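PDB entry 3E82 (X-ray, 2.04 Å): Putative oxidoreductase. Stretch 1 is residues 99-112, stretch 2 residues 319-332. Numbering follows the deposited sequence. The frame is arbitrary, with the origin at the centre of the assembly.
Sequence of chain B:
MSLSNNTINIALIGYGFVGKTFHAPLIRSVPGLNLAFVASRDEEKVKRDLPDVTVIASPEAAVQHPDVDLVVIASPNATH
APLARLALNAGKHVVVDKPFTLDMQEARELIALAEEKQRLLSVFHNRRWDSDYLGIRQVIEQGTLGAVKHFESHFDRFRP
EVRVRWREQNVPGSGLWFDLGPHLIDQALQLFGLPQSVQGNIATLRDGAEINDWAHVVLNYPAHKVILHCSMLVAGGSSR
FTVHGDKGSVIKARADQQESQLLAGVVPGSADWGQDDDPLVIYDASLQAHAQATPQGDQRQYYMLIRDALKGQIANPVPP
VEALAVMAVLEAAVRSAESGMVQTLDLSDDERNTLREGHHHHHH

Stretch 1 (99-112) PFTLDMQEARELIA
Stretch 2 (319-332) PPVEALAVMAVLEA

The helix that begins at Met104 and the helix of the second stretch, both continuing beyond these residues, pack nearly antiparallel (172°), their axes 10.0 Å apart at closest approach. CA-CA distances of 7.0 Å for Phe100-Ala323, 6.7 Å for Ala107-Leu324 and 6.2 Å for Ile111-Pro320 set the register. No direct hydrogen bond crosses the contact, which buries 588 Å² and is largely apolar.

Two knobs interlock. Selenomethionine Met104 (m, t, chi3 76°) leaves its backbone sideways, but its end turns inward among Leu324, Met327, Ala328 and Glu331, placing CE 3.6 Å from Leu324 CD1 and 3.7 Å from Ala328 CB. Leu324 (t, p) reciprocates among Met104, Ala107, Arg108 and Ile111; Ala107, pointing toward the second helix, brings CB to 3.7 Å from Leu324 CD1. Selenomethionine Met327 points toward the first stretch, and its m, t, p chain carries SE to 3.7 Å from Thr101 OG1 and 4.1 Å from Phe100 CB, and CE to 3.4 Å from Asp103 C and 3.6 Å from Met104 CG.

Before the helix, Phe100 (t; phi/psi -48/-63) directs its ring to the second helix, CD1 lying 3.9 Å from Ala323 CB. Ile111 (m, t) points toward the start of that helix, CG1 3.5 Å from Pro320 CB, which Phe100 CZ also approaches, at 4.2 Å.

Asp103 (p) caps its helix, OD1 accepting from Glu106 N at 2.9 Å. Thr101 (p) donates from OG1 to Asp103 O (2.7 Å). One water bridges the stretches: the O of water 1 lies 2.7 Å from Met104 N, from which it accepts, and 2.7 Å from OE2 of Glu331 (m, t), to which it donates.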

ATOM      1  N   PRO B  99      -2.424 -20.837 -15.876  1.00 20.33           N
ATOM      2  CA  PRO B  99      -3.653 -20.073 -16.080  1.00 19.81           C
ATOM      3  C   PRO B  99      -4.758 -20.902 -16.723  1.00 20.58           C
ATOM      4  O   PRO B  99      -4.498 -21.794 -17.535  1.00 20.23           O
ATOM      5  CB  PRO B  99      -3.198 -18.944 -16.995  1.00 21.90           C
ATOM      6  CG  PRO B  99      -2.216 -19.649 -17.883  1.00 22.23           C
ATOM      7  CD  PRO B  99      -1.400 -20.441 -16.863  1.00 20.68           C
ATOM      8  N   PHE B 100      -5.991 -20.588 -16.346  1.00 20.44           N
ATOM      9  CA  PHE B 100      -7.180 -21.249 -16.867  1.00 20.54           C
ATOM     10  C   PHE B 100      -7.061 -21.301 -18.398  1.00 20.85           C
ATOM     11  O   PHE B 100      -7.012 -22.376 -18.997  1.00 20.23           O
ATOM     12  CB  PHE B 100      -8.411 -20.437 -16.447  1.00 19.05           C
ATOM     13  CG  PHE B 100      -9.727 -21.047 -16.840  1.00 18.35           C
ATOM     14  CD1 PHE B 100     -10.904 -20.320 -16.689  1.00 19.32           C
ATOM     15  CD2 PHE B 100      -9.799 -22.328 -17.382  1.00 18.06           C
ATOM     16  CE1 PHE B 100     -12.133 -20.857 -17.075  1.00 18.69           C
ATOM     17  CE2 PHE B 100     -11.018 -22.869 -17.769  1.00 20.00           C
ATOM     18  CZ  PHE B 100     -12.185 -22.133 -17.617  1.00 18.39           C
ATOM     19  N   THR B 101      -7.028 -20.121 -19.007  1.00 19.02           N
ATOM     20  CA  THR B 101      -6.890 -19.958 -20.449  1.00 20.87           C
ATOM     21  C   THR B 101      -6.003 -18.729 -20.648  1.00 22.86           C
ATOM     22  O   THR B 101      -5.566 -18.104 -19.672  1.00 22.12           O
ATOM     23  CB  THR B 101      -8.250 -19.693 -21.137  1.00 21.47           C
ATOM     24  OG1 THR B 101      -8.858 -18.533 -20.557  1.00 23.44           O
ATOM     25  CG2 THR B 101      -9.177 -20.896 -20.990  1.00 21.24           C
ATOM     26  N   LEU B 102      -5.740 -18.368 -21.901  1.00 22.22           N
ATOM     27  CA  LEU B 102      -4.901 -17.204 -22.154  1.00 22.26           C
ATOM     28  C   LEU B 102      -5.722 -15.930 -22.316  1.00 22.74           C
ATOM     29  O   LEU B 102      -5.192 -14.831 -22.167  1.00 25.77           O
ATOM     30  CB  LEU B 102      -4.003 -17.454 -23.369  1.00 23.62           C
ATOM     31  CG  LEU B 102      -3.041 -18.631 -23.154  1.00 25.52           C
ATOM     32  CD1 LEU B 102      -2.104 -18.755 -24.345  1.00 28.21           C
ATOM     33  CD2 LEU B 102      -2.236 -18.414 -21.872  1.00 26.17           C
ATOM     34  N   ASP B 103      -7.011 -16.068 -22.624  1.00 20.41           N
ATOM     35  CA  ASP B 103      -7.884 -14.904 -22.742  1.00 20.88           C
ATOM     36  C   ASP B 103      -9.273 -15.243 -22.234  1.00 20.99           C
ATOM     37  O   ASP B 103      -9.627 -16.416 -22.115  1.00 19.66           O
ATOM     38  CB  ASP B 103      -7.944 -14.347 -24.179  1.00 22.23           C
ATOM     39  CG  ASP B 103      -8.680 -15.256 -25.158  1.00 24.50           C
ATOM     40  OD1 ASP B 103      -9.493 -16.109 -24.741  1.00 24.65           O
ATOM     41  OD2 ASP B 103      -8.452 -15.086 -26.376  1.00 25.71           O
HETATM   42  N   MSE B 104     -10.066 -14.223 -21.943  1.00 20.49           N
HETATM   43  CA  MSE B 104     -11.392 -14.457 -21.397  1.00 21.34           C
HETATM   44  C   MSE B 104     -12.436 -15.111 -22.291  1.00 20.56           C
HETATM   45  O   MSE B 104     -13.269 -15.873 -21.799  1.00 16.76           O
HETATM   46  CB  MSE B 104     -11.927 -13.162 -20.801  1.00 23.88           C
HETATM   47  CG  MSE B 104     -11.107 -12.740 -19.591  1.00 28.31           C
HETATM   48 SE   MSE B 104     -11.827 -11.192 -18.723  1.00 43.72          SE
HETATM   49  CE  MSE B 104     -13.323 -12.037 -17.813  1.00 30.90           C
ATOM     50  N   GLN B 105     -12.407 -14.846 -23.595  1.00 21.30           N
ATOM     51  CA  GLN B 105     -13.409 -15.486 -24.434  1.00 22.64           C
ATOM     52  C   GLN B 105     -13.252 -17.013 -24.413  1.00 21.00           C
ATOM     53  O   GLN B 105     -14.243 -17.728 -24.334  1.00 20.81           O
ATOM     54  CB  GLN B 105     -13.385 -14.939 -25.878  1.00 25.23           C
ATOM     55  CG  GLN B 105     -12.310 -15.460 -26.801  1.00 30.66           C
ATOM     56  CD  GLN B 105     -12.653 -15.223 -28.285  1.00 32.88           C
ATOM     57  OE1 GLN B 105     -12.998 -14.112 -28.689  1.00 33.25           O
ATOM     58  NE2 GLN B 105     -12.551 -16.274 -29.091  1.00 34.75           N
ATOM     59  N   GLU B 106     -12.021 -17.519 -24.449  1.00 20.43           N
ATOM     60  CA  GLU B 106     -11.833 -18.966 -24.420  1.00 21.57           C
ATOM     61  C   GLU B 106     -12.262 -19.514 -23.062  1.00 21.11           C
ATOM     62  O   GLU B 106     -12.816 -20.610 -22.979  1.00 20.89           O
ATOM     63  CB  GLU B 106     -10.380 -19.348 -24.710  1.00 24.38           C
ATOM     64  CG  GLU B 106      -9.873 -18.818 -26.049  1.00 31.30           C
ATOM     65  CD  GLU B 106      -9.041 -19.834 -26.820  1.00 34.29           C
ATOM     66  OE1 GLU B 106      -8.295 -20.615 -26.185  1.00 32.79           O
ATOM     67  OE2 GLU B 106      -9.127 -19.839 -28.070  1.00 37.45           O
ATOM     68  N   ALA B 107     -12.018 -18.754 -21.996  1.00 20.29           N
ATOM     69  CA  ALA B 107     -12.437 -19.203 -20.671  1.00 19.48           C
ATOM     70  C   ALA B 107     -13.963 -19.356 -20.712  1.00 18.65           C
ATOM     71  O   ALA B 107     -14.511 -20.368 -20.287  1.00 17.12           O
ATOM     72  CB  ALA B 107     -12.035 -18.179 -19.610  1.00 18.61           C
ATOM     73  N   ARG B 108     -14.648 -18.350 -21.243  1.00 19.61           N
ATOM     74  CA  ARG B 108     -16.104 -18.406 -21.315  1.00 19.93           C
ATOM     75  C   ARG B 108     -16.571 -19.573 -22.172  1.00 21.14           C
ATOM     76  O   ARG B 108     -17.583 -20.209 -21.867  1.00 19.85           O
ATOM     77  CB  ARG B 108     -16.672 -17.095 -21.868  1.00 19.74           C
ATOM     78  CG  ARG B 108     -16.549 -15.938 -20.894  1.00 19.13           C
ATOM     79  CD  ARG B 108     -17.326 -14.704 -21.339  1.00 20.06           C
ATOM     80  NE  ARG B 108     -17.404 -13.720 -20.260  1.00 21.22           N
ATOM     81  CZ  ARG B 108     -16.629 -12.646 -20.155  1.00 22.09           C
ATOM     82  NH1 ARG B 108     -15.708 -12.391 -21.075  1.00 21.01           N
ATOM     83  NH2 ARG B 108     -16.758 -11.835 -19.110  1.00 21.08           N
ATOM     84  N   GLU B 109     -15.830 -19.856 -23.240  1.00 20.39           N
ATOM     85  CA  GLU B 109     -16.195 -20.957 -24.119  1.00 23.44           C
ATOM     86  C   GLU B 109     -16.080 -22.280 -23.364  1.00 21.08           C
ATOM     87  O   GLU B 109     -16.962 -23.127 -23.471  1.00 19.99           O
ATOM     88  CB  GLU B 109     -15.314 -20.957 -25.376  1.00 25.35           C
ATOM     89  CG  GLU B 109     -15.427 -19.659 -26.179  1.00 32.92           C
ATOM     90  CD  GLU B 109     -14.652 -19.683 -27.493  1.00 36.53           C
ATOM     91  OE1 GLU B 109     -13.557 -20.297 -27.541  1.00 40.12           O
ATOM     92  OE2 GLU B 109     -15.133 -19.067 -28.470  1.00 37.73           O
ATOM     93  N   LEU B 110     -15.012 -22.443 -22.584  1.00 18.75           N
ATOM     94  CA  LEU B 110     -14.829 -23.669 -21.807  1.00 18.13           C
ATOM     95  C   LEU B 110     -15.938 -23.840 -20.767  1.00 19.00           C
ATOM     96  O   LEU B 110     -16.457 -24.940 -20.581  1.00 19.26           O
ATOM     97  CB  LEU B 110     -13.459 -23.681 -21.117  1.00 18.60           C
ATOM     98  CG  LEU B 110     -12.262 -23.793 -22.065  1.00 19.76           C
ATOM     99  CD1 LEU B 110     -10.983 -23.938 -21.264  1.00 20.49           C
ATOM    100  CD2 LEU B 110     -12.444 -25.009 -22.988  1.00 23.27           C
ATOM    101  N   ILE B 111     -16.301 -22.750 -20.096  1.00 17.60           N
ATOM    102  CA  ILE B 111     -17.363 -22.801 -19.099  1.00 18.35           C
ATOM    103  C   ILE B 111     -18.654 -23.309 -19.755  1.00 19.12           C
ATOM    104  O   ILE B 111     -19.305 -24.222 -19.237  1.00 18.88           O
ATOM    105  CB  ILE B 111     -17.589 -21.402 -18.466  1.00 18.23           C
ATOM    106  CG1 ILE B 111     -16.353 -21.011 -17.637  1.00 18.07           C
ATOM    107  CG2 ILE B 111     -18.835 -21.415 -17.570  1.00 18.33           C
ATOM    108  CD1 ILE B 111     -16.414 -19.611 -17.038  1.00 18.94           C
ATOM    109  N   ALA B 112     -19.000 -22.734 -20.902  1.00 19.45           N
ATOM    110  CA  ALA B 112     -20.200 -23.128 -21.637  1.00 20.56           C
ATOM    111  C   ALA B 112     -20.120 -24.588 -22.067  1.00 21.38           C
ATOM    112  O   ALA B 112     -21.103 -25.323 -21.984  1.00 22.22           O
ATOM    113  CB  ALA B 112     -20.374 -22.238 -22.858  1.00 20.91           C
ATOM    114  N   PRO B 319     -15.746 -23.283  -8.913  1.00 21.32           N
ATOM    115  CA  PRO B 319     -16.403 -23.203 -10.222  1.00 19.46           C
ATOM    116  C   PRO B 319     -15.605 -22.312 -11.168  1.00 21.15           C
ATOM    117  O   PRO B 319     -14.988 -21.326 -10.749  1.00 20.52           O
ATOM    118  CB  PRO B 319     -17.779 -22.642  -9.888  1.00 19.53           C
ATOM    119  CG  PRO B 319     -17.531 -21.857  -8.621  1.00 21.96           C
ATOM    120  CD  PRO B 319     -16.619 -22.766  -7.849  1.00 19.27           C
ATOM    121  N   PRO B 320     -15.601 -22.655 -12.463  1.00 20.97           N
ATOM    122  CA  PRO B 320     -14.860 -21.881 -13.462  1.00 20.51           C
ATOM    123  C   PRO B 320     -15.147 -20.381 -13.515  1.00 20.25           C
ATOM    124  O   PRO B 320     -14.255 -19.589 -13.830  1.00 19.10           O
ATOM    125  CB  PRO B 320     -15.175 -22.606 -14.778  1.00 20.36           C
ATOM    126  CG  PRO B 320     -16.489 -23.296 -14.518  1.00 19.92           C
ATOM    127  CD  PRO B 320     -16.372 -23.753 -13.085  1.00 21.26           C
ATOM    128  N   VAL B 321     -16.377 -19.986 -13.206  1.00 19.35           N
ATOM    129  CA  VAL B 321     -16.723 -18.571 -13.222  1.00 19.30           C
ATOM    130  C   VAL B 321     -15.903 -17.773 -12.188  1.00 19.29           C
ATOM    131  O   VAL B 321     -15.674 -16.571 -12.355  1.00 16.99           O
ATOM    132  CB  VAL B 321     -18.232 -18.361 -12.963  1.00 19.11           C
ATOM    133  CG1 VAL B 321     -18.589 -18.733 -11.529  1.00 20.32           C
ATOM    134  CG2 VAL B 321     -18.608 -16.927 -13.273  1.00 20.94           C
ATOM    135  N   GLU B 322     -15.455 -18.448 -11.131  1.00 19.05           N
ATOM    136  CA  GLU B 322     -14.656 -17.782 -10.114  1.00 19.33           C
ATOM    137  C   GLU B 322     -13.257 -17.556 -10.651  1.00 17.52           C
ATOM    138  O   GLU B 322     -12.592 -16.598 -10.271  1.00 17.82           O
ATOM    139  CB  GLU B 322     -14.608 -18.605  -8.824  1.00 20.11           C
ATOM    140  CG  GLU B 322     -15.986 -18.844  -8.234  1.00 21.32           C
ATOM    141  CD  GLU B 322     -15.946 -19.383  -6.818  1.00 22.22           C
ATOM    142  OE1 GLU B 322     -14.915 -19.960  -6.409  1.00 21.70           O
ATOM    143  OE2 GLU B 322     -16.967 -19.233  -6.116  1.00 26.12           O
ATOM    144  N   ALA B 323     -12.809 -18.441 -11.535  1.00 15.75           N
ATOM    145  CA  ALA B 323     -11.492 -18.290 -12.140  1.00 16.10           C
ATOM    146  C   ALA B 323     -11.603 -17.167 -13.167  1.00 16.13           C
ATOM    147  O   ALA B 323     -10.659 -16.406 -13.375  1.00 15.79           O
ATOM    148  CB  ALA B 323     -11.055 -19.591 -12.815  1.00 14.23           C
ATOM    149  N   LEU B 324     -12.767 -17.069 -13.806  1.00 16.22           N
ATOM    150  CA  LEU B 324     -13.016 -16.022 -14.796  1.00 15.99           C
ATOM    151  C   LEU B 324     -12.979 -14.646 -14.103  1.00 16.81           C
ATOM    152  O   LEU B 324     -12.490 -13.661 -14.667  1.00 16.64           O
ATOM    153  CB  LEU B 324     -14.390 -16.236 -15.450  1.00 16.05           C
ATOM    154  CG  LEU B 324     -14.807 -15.270 -16.571  1.00 18.37           C
ATOM    155  CD1 LEU B 324     -14.009 -15.569 -17.831  1.00 16.57           C
ATOM    156  CD2 LEU B 324     -16.306 -15.415 -16.860  1.00 18.76           C
ATOM    157  N   ALA B 325     -13.507 -14.588 -12.881  1.00 14.72           N
ATOM    158  CA  ALA B 325     -13.533 -13.354 -12.103  1.00 16.27           C
ATOM    159  C   ALA B 325     -12.103 -12.892 -11.801  1.00 15.61           C
ATOM    160  O   ALA B 325     -11.797 -11.718 -11.903  1.00 15.72           O
ATOM    161  CB  ALA B 325     -14.300 -13.578 -10.800  1.00 17.68           C
ATOM    162  N   VAL B 326     -11.235 -13.830 -11.428  1.00 17.95           N
ATOM    163  CA  VAL B 326      -9.834 -13.508 -11.140  1.00 17.99           C
ATOM    164  C   VAL B 326      -9.199 -12.932 -12.403  1.00 19.18           C
ATOM    165  O   VAL B 326      -8.489 -11.928 -12.356  1.00 17.22           O
ATOM    166  CB  VAL B 326      -9.050 -14.767 -10.714  1.00 17.25           C
ATOM    167  CG1 VAL B 326      -7.539 -14.482 -10.719  1.00 15.40           C
ATOM    168  CG2 VAL B 326      -9.510 -15.215  -9.336  1.00 18.08           C
HETATM  169  N   MSE B 327      -9.469 -13.573 -13.540  1.00 19.29           N
HETATM  170  CA  MSE B 327      -8.913 -13.112 -14.807  1.00 18.99           C
HETATM  171  C   MSE B 327      -9.388 -11.693 -15.101  1.00 17.87           C
HETATM  172  O   MSE B 327      -8.622 -10.865 -15.580  1.00 17.82           O
HETATM  173  CB  MSE B 327      -9.324 -14.051 -15.952  1.00 20.86           C
HETATM  174  CG  MSE B 327      -8.639 -15.413 -15.922  1.00 27.79           C
HETATM  175 SE   MSE B 327      -9.116 -16.489 -17.489  1.00 41.84          SE
HETATM  176  CE  MSE B 327      -8.556 -15.234 -18.863  1.00 26.13           C
ATOM    177  N   ALA B 328     -10.649 -11.416 -14.794  1.00 16.50           N
ATOM    178  CA  ALA B 328     -11.211 -10.092 -15.040  1.00 17.09           C
ATOM    179  C   ALA B 328     -10.466  -9.025 -14.241  1.00 16.64           C
ATOM    180  O   ALA B 328     -10.115  -7.967 -14.772  1.00 16.80           O
ATOM    181  CB  ALA B 328     -12.683 -10.081 -14.682  1.00 17.07           C
ATOM    182  N   VAL B 329     -10.218  -9.312 -12.968  1.00 15.90           N
ATOM    183  CA  VAL B 329      -9.502  -8.375 -12.100  1.00 17.47           C
ATOM    184  C   VAL B 329      -8.059  -8.239 -12.578  1.00 17.36           C
ATOM    185  O   VAL B 329      -7.507  -7.141 -12.658  1.00 17.86           O
ATOM    186  CB  VAL B 329      -9.499  -8.876 -10.633  1.00 16.43           C
ATOM    187  CG1 VAL B 329      -8.631  -7.967  -9.767  1.00 14.50           C
ATOM    188  CG2 VAL B 329     -10.936  -8.930 -10.105  1.00 13.20           C
ATOM    189  N   LEU B 330      -7.457  -9.375 -12.895  1.00 17.49           N
ATOM    190  CA  LEU B 330      -6.086  -9.408 -13.366  1.00 19.74           C
ATOM    191  C   LEU B 330      -5.920  -8.473 -14.568  1.00 19.44           C
ATOM    192  O   LEU B 330      -5.029  -7.626 -14.586  1.00 19.03           O
ATOM    193  CB  LEU B 330      -5.716 -10.844 -13.756  1.00 19.34           C
ATOM    194  CG  LEU B 330      -4.230 -11.188 -13.740  1.00 23.42           C
ATOM    195  CD1 LEU B 330      -3.746 -11.233 -12.294  1.00 17.90           C
ATOM    196  CD2 LEU B 330      -4.004 -12.547 -14.432  1.00 24.60           C
ATOM    197  N   GLU B 331      -6.790  -8.621 -15.561  1.00 18.86           N
ATOM    198  CA  GLU B 331      -6.726  -7.792 -16.759  1.00 19.20           C
ATOM    199  C   GLU B 331      -7.102  -6.341 -16.493  1.00 18.84           C
ATOM    200  O   GLU B 331      -6.495  -5.431 -17.047  1.00 18.74           O
ATOM    201  CB  GLU B 331      -7.626  -8.384 -17.846  1.00 20.82           C
ATOM    202  CG  GLU B 331      -7.253  -9.834 -18.170  1.00 23.07           C
ATOM    203  CD  GLU B 331      -7.978 -10.380 -19.381  1.00 26.00           C
ATOM    204  OE1 GLU B 331      -8.919  -9.714 -19.862  1.00 23.91           O
ATOM    205  OE2 GLU B 331      -7.601 -11.483 -19.840  1.00 27.68           O
ATOM    206  N   ALA B 332      -8.104  -6.126 -15.649  1.00 17.54           N
ATOM    207  CA  ALA B 332      -8.520  -4.769 -15.320  1.00 16.80           C
ATOM    208  C   ALA B 332      -7.341  -3.997 -14.711  1.00 16.69           C
ATOM    209  O   ALA B 332      -7.143  -2.820 -15.015  1.00 15.60           O
ATOM    210  CB  ALA B 332      -9.691  -4.799 -14.346  1.00 13.50           C
TER
HETATM  211  O   HOH W   1      -8.844 -11.795 -22.172  1.00 27.31           O